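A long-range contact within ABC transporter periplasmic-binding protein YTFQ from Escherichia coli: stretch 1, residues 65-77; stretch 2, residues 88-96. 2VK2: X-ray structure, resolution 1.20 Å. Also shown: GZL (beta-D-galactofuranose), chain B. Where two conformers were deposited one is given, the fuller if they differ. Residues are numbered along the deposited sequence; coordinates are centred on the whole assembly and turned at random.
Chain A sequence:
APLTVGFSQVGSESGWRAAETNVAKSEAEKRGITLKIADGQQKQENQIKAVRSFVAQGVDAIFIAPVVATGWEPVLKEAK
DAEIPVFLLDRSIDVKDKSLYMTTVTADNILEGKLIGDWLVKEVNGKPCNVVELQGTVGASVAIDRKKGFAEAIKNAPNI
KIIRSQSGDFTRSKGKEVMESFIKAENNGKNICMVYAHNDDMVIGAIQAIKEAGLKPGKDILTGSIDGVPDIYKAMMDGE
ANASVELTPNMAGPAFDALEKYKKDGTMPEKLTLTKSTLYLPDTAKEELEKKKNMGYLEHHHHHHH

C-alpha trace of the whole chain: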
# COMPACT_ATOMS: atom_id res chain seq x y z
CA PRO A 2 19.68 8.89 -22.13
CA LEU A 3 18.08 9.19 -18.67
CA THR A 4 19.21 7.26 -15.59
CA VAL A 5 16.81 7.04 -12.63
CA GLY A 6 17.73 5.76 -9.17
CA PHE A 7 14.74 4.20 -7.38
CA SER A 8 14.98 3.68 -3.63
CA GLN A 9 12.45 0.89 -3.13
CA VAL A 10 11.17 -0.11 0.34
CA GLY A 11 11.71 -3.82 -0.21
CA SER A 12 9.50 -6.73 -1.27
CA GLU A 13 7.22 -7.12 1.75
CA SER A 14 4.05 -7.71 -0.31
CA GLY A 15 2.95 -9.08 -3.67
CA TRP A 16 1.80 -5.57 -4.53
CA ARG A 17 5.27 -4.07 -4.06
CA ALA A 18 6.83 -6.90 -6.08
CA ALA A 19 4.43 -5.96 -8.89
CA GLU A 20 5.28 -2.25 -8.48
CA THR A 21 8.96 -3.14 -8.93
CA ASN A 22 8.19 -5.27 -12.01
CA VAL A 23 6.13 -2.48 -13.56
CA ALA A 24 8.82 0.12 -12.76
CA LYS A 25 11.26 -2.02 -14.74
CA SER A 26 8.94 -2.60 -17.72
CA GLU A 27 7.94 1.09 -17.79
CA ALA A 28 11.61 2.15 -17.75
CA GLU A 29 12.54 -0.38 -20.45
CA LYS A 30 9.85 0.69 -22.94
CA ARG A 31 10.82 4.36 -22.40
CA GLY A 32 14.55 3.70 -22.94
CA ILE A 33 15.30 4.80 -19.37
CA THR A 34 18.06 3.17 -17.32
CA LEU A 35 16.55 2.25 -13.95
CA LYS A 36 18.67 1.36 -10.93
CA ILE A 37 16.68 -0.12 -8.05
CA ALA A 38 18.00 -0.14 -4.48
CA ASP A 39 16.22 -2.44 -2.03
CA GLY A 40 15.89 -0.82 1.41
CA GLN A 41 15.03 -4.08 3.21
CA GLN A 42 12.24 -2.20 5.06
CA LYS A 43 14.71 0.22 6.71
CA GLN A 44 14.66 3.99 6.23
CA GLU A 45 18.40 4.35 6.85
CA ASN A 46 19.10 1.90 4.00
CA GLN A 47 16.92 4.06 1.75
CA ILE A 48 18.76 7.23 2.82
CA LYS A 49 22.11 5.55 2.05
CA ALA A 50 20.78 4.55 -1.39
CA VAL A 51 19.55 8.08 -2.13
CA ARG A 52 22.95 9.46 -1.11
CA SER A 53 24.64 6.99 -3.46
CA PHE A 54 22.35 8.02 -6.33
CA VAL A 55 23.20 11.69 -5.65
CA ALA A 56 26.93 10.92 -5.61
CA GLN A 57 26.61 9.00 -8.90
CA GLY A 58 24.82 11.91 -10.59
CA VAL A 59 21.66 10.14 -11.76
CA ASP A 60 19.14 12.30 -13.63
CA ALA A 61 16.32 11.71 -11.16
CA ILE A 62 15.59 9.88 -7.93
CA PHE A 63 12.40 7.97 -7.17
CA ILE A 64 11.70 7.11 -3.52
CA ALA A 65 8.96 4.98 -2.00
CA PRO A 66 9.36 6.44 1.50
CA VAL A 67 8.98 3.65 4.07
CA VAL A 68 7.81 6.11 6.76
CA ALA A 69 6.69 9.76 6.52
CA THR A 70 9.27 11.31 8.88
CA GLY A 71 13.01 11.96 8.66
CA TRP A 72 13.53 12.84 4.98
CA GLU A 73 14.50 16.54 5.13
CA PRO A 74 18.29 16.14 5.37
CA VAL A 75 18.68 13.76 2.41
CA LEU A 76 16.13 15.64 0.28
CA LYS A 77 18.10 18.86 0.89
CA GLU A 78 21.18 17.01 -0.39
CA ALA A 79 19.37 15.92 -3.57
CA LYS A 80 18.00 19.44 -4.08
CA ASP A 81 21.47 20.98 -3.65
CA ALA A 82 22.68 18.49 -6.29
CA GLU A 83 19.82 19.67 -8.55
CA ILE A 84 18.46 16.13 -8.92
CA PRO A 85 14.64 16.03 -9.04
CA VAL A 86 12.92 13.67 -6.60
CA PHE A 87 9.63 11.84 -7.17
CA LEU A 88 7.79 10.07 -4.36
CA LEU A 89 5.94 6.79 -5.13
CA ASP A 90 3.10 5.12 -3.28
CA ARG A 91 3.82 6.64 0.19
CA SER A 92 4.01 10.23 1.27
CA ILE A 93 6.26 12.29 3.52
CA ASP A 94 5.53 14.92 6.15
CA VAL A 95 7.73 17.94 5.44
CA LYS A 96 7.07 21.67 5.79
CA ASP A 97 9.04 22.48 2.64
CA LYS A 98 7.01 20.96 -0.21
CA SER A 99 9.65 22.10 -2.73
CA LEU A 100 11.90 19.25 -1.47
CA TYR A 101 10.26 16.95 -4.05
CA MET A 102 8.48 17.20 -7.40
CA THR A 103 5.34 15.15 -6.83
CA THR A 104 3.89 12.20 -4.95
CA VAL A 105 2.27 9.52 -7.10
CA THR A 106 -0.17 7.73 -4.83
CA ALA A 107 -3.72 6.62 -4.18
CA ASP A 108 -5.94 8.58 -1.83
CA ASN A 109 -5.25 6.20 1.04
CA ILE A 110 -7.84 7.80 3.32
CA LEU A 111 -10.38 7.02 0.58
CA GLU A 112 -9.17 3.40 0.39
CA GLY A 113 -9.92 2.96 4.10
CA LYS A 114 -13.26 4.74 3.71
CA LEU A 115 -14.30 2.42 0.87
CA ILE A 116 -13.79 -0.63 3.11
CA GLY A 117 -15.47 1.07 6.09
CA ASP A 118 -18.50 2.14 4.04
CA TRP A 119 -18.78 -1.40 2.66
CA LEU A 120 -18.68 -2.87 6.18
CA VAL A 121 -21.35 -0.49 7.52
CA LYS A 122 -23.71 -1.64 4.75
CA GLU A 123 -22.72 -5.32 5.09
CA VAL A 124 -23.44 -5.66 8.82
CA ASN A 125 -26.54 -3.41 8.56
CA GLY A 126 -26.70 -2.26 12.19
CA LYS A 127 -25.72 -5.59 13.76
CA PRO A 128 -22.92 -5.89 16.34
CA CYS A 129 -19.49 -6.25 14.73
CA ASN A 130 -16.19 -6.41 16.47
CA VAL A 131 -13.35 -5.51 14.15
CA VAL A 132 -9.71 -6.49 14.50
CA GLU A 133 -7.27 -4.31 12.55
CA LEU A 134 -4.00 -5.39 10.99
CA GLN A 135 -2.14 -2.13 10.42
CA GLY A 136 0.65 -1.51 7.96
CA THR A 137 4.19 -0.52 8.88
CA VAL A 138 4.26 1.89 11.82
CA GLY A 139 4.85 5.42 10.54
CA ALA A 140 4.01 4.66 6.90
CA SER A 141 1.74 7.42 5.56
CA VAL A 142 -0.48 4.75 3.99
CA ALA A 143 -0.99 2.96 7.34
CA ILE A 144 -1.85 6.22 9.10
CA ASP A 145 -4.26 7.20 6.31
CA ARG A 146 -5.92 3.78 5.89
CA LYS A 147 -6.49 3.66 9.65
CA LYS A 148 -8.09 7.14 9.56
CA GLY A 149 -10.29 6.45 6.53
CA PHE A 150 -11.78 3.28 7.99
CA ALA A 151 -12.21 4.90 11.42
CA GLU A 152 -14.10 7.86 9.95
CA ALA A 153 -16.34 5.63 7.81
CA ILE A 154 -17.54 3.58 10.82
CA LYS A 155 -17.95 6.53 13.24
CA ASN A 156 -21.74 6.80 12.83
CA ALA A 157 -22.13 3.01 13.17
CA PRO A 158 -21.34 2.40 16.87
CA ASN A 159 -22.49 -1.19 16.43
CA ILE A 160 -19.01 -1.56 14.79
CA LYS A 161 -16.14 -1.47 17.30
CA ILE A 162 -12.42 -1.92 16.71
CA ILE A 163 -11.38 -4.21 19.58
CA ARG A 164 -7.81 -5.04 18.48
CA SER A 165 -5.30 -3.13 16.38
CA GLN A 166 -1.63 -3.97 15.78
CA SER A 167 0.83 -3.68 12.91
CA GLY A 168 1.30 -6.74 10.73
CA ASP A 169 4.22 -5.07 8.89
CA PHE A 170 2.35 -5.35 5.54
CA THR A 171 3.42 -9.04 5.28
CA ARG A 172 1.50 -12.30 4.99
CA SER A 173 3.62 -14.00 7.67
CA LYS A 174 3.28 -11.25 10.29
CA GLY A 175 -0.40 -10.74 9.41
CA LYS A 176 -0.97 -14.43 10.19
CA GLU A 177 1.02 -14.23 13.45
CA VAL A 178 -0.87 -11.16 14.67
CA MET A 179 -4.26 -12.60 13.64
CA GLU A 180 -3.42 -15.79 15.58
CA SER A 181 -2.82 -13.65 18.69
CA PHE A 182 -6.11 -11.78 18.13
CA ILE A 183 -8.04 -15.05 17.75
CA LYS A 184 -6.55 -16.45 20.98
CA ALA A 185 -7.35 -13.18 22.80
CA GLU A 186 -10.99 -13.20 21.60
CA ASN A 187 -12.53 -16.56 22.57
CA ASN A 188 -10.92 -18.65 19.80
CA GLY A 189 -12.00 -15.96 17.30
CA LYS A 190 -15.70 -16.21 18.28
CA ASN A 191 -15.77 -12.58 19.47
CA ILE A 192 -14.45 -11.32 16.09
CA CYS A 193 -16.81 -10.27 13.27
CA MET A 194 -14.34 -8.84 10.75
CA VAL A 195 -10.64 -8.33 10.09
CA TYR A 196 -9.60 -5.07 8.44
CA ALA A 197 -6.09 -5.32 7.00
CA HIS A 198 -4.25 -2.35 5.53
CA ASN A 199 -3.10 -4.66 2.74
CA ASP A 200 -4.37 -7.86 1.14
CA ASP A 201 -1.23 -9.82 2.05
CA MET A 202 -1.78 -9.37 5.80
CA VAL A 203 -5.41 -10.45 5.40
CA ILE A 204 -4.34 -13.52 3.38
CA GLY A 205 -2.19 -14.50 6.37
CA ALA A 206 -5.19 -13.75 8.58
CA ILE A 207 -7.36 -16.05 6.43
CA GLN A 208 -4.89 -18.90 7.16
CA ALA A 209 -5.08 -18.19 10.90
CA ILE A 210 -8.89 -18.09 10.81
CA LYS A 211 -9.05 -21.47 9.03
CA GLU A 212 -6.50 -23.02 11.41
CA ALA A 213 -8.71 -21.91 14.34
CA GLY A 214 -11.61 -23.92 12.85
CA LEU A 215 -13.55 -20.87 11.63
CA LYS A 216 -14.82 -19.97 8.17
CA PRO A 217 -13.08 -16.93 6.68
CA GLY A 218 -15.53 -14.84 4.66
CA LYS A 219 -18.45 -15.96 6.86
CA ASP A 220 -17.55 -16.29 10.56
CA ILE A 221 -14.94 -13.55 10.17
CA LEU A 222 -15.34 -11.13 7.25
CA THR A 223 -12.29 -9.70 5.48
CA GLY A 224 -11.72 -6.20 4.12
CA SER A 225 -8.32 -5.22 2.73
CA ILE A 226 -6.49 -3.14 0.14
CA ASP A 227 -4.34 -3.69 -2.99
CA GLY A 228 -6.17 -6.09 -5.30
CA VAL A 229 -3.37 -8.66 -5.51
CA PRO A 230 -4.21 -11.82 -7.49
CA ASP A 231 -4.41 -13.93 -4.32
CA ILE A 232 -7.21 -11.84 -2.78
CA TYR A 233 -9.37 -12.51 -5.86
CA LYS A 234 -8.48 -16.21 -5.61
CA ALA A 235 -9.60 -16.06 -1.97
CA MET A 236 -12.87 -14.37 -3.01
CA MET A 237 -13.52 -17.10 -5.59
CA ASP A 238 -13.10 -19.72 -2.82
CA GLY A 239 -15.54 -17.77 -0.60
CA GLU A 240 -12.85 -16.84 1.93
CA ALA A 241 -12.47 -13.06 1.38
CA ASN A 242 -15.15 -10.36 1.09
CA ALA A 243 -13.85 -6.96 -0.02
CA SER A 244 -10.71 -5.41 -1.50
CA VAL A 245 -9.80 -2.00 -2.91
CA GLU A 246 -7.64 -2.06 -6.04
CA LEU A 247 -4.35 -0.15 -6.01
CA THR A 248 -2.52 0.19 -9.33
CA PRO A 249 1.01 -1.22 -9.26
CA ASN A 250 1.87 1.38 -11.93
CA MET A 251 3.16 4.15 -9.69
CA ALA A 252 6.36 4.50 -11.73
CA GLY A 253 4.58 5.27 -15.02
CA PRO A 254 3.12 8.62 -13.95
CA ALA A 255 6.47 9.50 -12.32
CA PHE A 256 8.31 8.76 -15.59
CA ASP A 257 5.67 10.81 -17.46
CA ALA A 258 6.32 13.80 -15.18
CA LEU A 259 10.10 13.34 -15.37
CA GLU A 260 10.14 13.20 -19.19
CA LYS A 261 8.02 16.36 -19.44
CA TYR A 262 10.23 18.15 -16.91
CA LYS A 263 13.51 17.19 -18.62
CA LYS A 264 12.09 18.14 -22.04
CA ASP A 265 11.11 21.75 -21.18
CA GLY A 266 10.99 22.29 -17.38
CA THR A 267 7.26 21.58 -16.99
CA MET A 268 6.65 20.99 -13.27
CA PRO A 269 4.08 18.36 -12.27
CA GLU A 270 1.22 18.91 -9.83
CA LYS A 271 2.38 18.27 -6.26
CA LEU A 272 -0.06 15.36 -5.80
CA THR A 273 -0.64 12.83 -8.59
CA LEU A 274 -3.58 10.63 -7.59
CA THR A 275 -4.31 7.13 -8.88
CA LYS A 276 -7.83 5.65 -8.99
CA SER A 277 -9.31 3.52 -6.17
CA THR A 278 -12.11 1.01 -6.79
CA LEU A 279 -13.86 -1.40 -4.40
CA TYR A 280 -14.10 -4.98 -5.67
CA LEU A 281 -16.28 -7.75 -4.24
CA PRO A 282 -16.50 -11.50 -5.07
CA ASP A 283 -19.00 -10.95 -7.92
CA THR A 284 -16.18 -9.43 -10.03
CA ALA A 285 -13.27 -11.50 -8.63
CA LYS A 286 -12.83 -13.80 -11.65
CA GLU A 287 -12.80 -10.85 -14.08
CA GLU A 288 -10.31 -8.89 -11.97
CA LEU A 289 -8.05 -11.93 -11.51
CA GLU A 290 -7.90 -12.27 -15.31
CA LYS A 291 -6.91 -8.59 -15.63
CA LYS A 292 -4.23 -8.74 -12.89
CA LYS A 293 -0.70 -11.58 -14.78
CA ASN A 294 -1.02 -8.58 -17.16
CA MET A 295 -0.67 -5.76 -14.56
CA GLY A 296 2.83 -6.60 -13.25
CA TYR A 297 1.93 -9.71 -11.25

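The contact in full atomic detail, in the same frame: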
# COMPACT_ATOMS: atom_id res chain seq x y z
N ALA A 65 10.17 5.43 -2.69
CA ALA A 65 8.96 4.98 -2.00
C ALA A 65 9.28 5.08 -0.51
O ALA A 65 9.95 4.21 0.03
CB ALA A 65 8.61 3.56 -2.40
N PRO A 66 8.87 6.18 0.14
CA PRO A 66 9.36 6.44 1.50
C PRO A 66 8.72 5.52 2.54
O PRO A 66 7.51 5.58 2.75
CB PRO A 66 8.96 7.90 1.75
CG PRO A 66 7.78 8.12 0.89
CD PRO A 66 7.97 7.26 -0.32
N VAL A 67 9.53 4.70 3.20
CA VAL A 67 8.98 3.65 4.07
C VAL A 67 8.11 4.25 5.18
O VAL A 67 7.03 3.73 5.47
CB VAL A 67 10.08 2.73 4.65
CG1 VAL A 67 11.08 3.50 5.51
CG2 VAL A 67 9.46 1.57 5.43
N VAL A 68 8.58 5.34 5.78
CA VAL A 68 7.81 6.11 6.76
C VAL A 68 7.79 7.58 6.33
O VAL A 68 8.53 7.97 5.44
CB VAL A 68 8.40 5.98 8.18
CG1 VAL A 68 8.36 4.53 8.64
CG2 VAL A 68 9.82 6.54 8.24
N ALA A 69 6.93 8.38 6.96
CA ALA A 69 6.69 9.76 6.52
C ALA A 69 7.71 10.77 7.05
O ALA A 69 7.86 11.85 6.48
CB ALA A 69 5.29 10.19 6.89
N THR A 70 8.37 10.41 8.15
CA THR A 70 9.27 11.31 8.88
C THR A 70 10.72 11.09 8.47
O THR A 70 11.08 10.04 7.94
CB THR A 70 9.18 11.03 10.39
OG1 THR A 70 9.41 9.64 10.64
CG2 THR A 70 7.80 11.41 10.93
N GLY A 71 11.55 12.10 8.73
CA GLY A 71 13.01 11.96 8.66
C GLY A 71 13.68 12.14 7.32
O GLY A 71 14.85 11.77 7.17
N TRP A 72 12.99 12.73 6.34
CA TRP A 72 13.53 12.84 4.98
C TRP A 72 14.19 14.18 4.64
O TRP A 72 14.86 14.28 3.62
CB TRP A 72 12.45 12.53 3.95
CG TRP A 72 11.99 11.12 4.03
CD1 TRP A 72 10.89 10.67 4.69
CD2 TRP A 72 12.63 9.97 3.47
NE1 TRP A 72 10.80 9.31 4.56
CE2 TRP A 72 11.85 8.85 3.82
CE3 TRP A 72 13.78 9.78 2.70
CZ2 TRP A 72 12.19 7.56 3.43
CZ3 TRP A 72 14.11 8.49 2.30
CH2 TRP A 72 13.32 7.40 2.67
N GLU A 73 14.02 15.19 5.49
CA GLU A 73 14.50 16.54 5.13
C GLU A 73 15.99 16.59 4.80
O GLU A 73 16.35 17.13 3.76
CB GLU A 73 14.15 17.57 6.21
CG GLU A 73 12.66 17.80 6.43
CD GLU A 73 12.05 16.89 7.49
OE1 GLU A 73 12.67 15.86 7.82
OE2 GLU A 73 10.95 17.22 7.98
N PRO A 74 16.86 16.04 5.67
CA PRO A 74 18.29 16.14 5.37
C PRO A 74 18.69 15.58 4.01
O PRO A 74 19.38 16.26 3.24
CB PRO A 74 18.93 15.34 6.51
CG PRO A 74 17.96 15.46 7.63
CD PRO A 74 16.62 15.37 6.96
N VAL A 75 18.26 14.36 3.68
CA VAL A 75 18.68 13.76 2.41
C VAL A 75 18.02 14.43 1.20
O VAL A 75 18.64 14.54 0.14
CB VAL A 75 18.47 12.22 2.39
CG1 VAL A 75 17.00 11.84 2.13
CG2 VAL A 75 19.39 11.59 1.36
N LEU A 76 16.79 14.92 1.36
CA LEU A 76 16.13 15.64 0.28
C LEU A 76 16.80 16.99 0.01
O LEU A 76 16.87 17.43 -1.14
CB LEU A 76 14.64 15.83 0.56
CG LEU A 76 13.81 14.55 0.53
CD1 LEU A 76 12.37 14.84 0.91
CD2 LEU A 76 13.87 13.89 -0.85
N LYS A 77 17.31 17.64 1.06
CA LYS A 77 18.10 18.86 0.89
C LYS A 77 19.38 18.57 0.10
O LYS A 77 19.77 19.36 -0.75
CB LYS A 77 18.44 19.49 2.24
CG LYS A 77 17.26 20.18 2.88
CD LYS A 77 17.52 20.51 4.34
CE LYS A 77 16.31 21.15 4.97
NZ LYS A 77 16.56 21.52 6.38
N LEU A 88 8.21 11.00 -5.39
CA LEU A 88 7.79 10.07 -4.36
C LEU A 88 6.73 9.13 -4.93
O LEU A 88 5.82 9.57 -5.62
CB LEU A 88 7.25 10.82 -3.14
CG LEU A 88 8.22 11.83 -2.52
CD1 LEU A 88 7.55 12.53 -1.34
CD2 LEU A 88 9.52 11.17 -2.09
N LEU A 89 6.89 7.84 -4.65
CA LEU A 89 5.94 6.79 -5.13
C LEU A 89 5.32 6.08 -3.96
O LEU A 89 5.98 5.62 -3.08
CB LEU A 89 6.71 5.77 -6.01
CG LEU A 89 7.10 6.16 -7.45
CD1 LEU A 89 7.95 7.44 -7.60
CD2 LEU A 89 7.79 4.95 -8.08
N ASP A 90 3.99 6.03 -4.06
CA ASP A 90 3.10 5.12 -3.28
C ASP A 90 2.98 5.36 -1.77
O ASP A 90 2.02 4.97 -1.19
CB ASP A 90 3.38 3.64 -3.66
CG ASP A 90 4.50 2.99 -2.88
OD1 ASP A 90 4.42 2.86 -1.69
OD2 ASP A 90 5.45 2.52 -3.51
N ARG A 91 3.95 6.04 -1.19
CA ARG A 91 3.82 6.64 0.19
C ARG A 91 4.26 8.10 0.15
O ARG A 91 4.95 8.49 -0.72
CB ARG A 91 4.65 5.86 1.20
CG ARG A 91 4.27 4.34 1.26
CD ARG A 91 4.93 3.65 2.41
NE ARG A 91 4.57 2.18 2.33
CZ ARG A 91 5.18 1.22 2.99
NH1 ARG A 91 6.10 1.44 3.89
NH2 ARG A 91 4.87 -0.04 2.75
N SER A 92 3.79 8.80 1.17
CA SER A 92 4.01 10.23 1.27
C SER A 92 4.93 10.57 2.43
O SER A 92 5.18 9.75 3.31
CB SER A 92 2.67 10.95 1.45
OG SER A 92 1.84 10.79 0.31
N ILE A 93 5.44 11.80 2.43
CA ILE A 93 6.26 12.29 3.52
C ILE A 93 5.61 13.51 4.16
O ILE A 93 4.78 14.18 3.54
CB ILE A 93 7.71 12.61 3.07
CG1 ILE A 93 7.75 13.80 2.10
CG2 ILE A 93 8.35 11.37 2.43
CD1 ILE A 93 9.16 14.17 1.67
N ASP A 94 6.01 13.76 5.40
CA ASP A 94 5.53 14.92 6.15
C ASP A 94 6.69 15.90 6.29
O ASP A 94 7.54 15.75 7.16
CB ASP A 94 5.01 14.48 7.52
CG ASP A 94 4.32 15.60 8.28
OD1 ASP A 94 3.86 16.58 7.65
OD2 ASP A 94 4.24 15.49 9.52
N VAL A 95 6.73 16.88 5.39
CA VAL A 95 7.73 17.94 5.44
C VAL A 95 7.04 19.29 5.28
O VAL A 95 6.02 19.39 4.60
CB VAL A 95 8.81 17.79 4.34
CG1 VAL A 95 9.58 16.49 4.52
CG2 VAL A 95 8.18 17.86 2.94
N LYS A 96 7.60 20.32 5.91
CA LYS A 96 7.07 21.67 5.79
C LYS A 96 7.38 22.24 4.41
O LYS A 96 6.55 22.90 3.80
CB LYS A 96 7.68 22.58 6.87
CG LYS A 96 7.00 23.94 7.01
CD LYS A 96 5.59 23.82 7.58
C6 GZL B . 0.75 1.31 -1.02
C5 GZL B . 1.70 0.94 -0.15
C4 GZL B . 1.69 -0.38 0.61
C3 GZL B . 0.80 -1.51 0.19
C2 GZL B . 1.48 -2.65 0.18
O6 GZL B . 0.79 2.50 -1.64
O5 GZL B . 2.69 1.80 0.15
O4 GZL B . 3.00 -0.97 0.58
O3 GZL B . -0.50 -1.36 -0.03
C1 GZL B . 2.92 -2.39 0.46
O2 GZL B . 1.03 -3.88 -0.06
O1 GZL B . 3.35 -3.02 1.66
O HOH W 1 5.44 7.11 4.35
O HOH W 2 10.11 13.63 6.25
O HOH W 3 9.63 14.93 8.65
O HOH W 4 9.79 19.63 7.69

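The two stretches run side by side in the same direction, Ala65 beside Leu89 and Ala69 beside Ile93, yet few direct hydrogen bonds join them. Asp94 N donates to Ala69 O (2.9 Å, nearly straight). At Pro66 O and Ser92 O, both acceptors, a water does the linking: water 1 donates to Pro66 O (3.0 Å) and Ser92 O (2.8 Å), tying two carbonyls that could not bond each other. At Ala65 the backbones come close, its CA 3.2 Å from Leu89 O in a CA-H...O contact.

Arg91 suits its place because its guanidinium can donate in several directions. NH1 gives a hydrogen bond to Val67 O (2.9 Å), while NE and NH2 reach galactofuranose O5 (2.9 Å) and O4 (3.0 Å). Asp90 OD1 accepts from the sugar's O5 (2.7 Å), and Asp90 O from its O6 (2.8 Å). Arg91 O, by contrast, is buried without a partner.

Ile93 supplies the apolar centre: CG2 meets Pro66 CB (3.6 Å) and Trp72 CD1 (3.5 Å), and CD1 meets Leu76 CD1 (3.4 Å). The indole is anchored by Trp72 NE1 donating to Val68 O (2.8 Å). At the margin, Glu73 OE2 accepts from water 4 (2.7 Å), which in turn accepts from Lys96 N (2.9 Å).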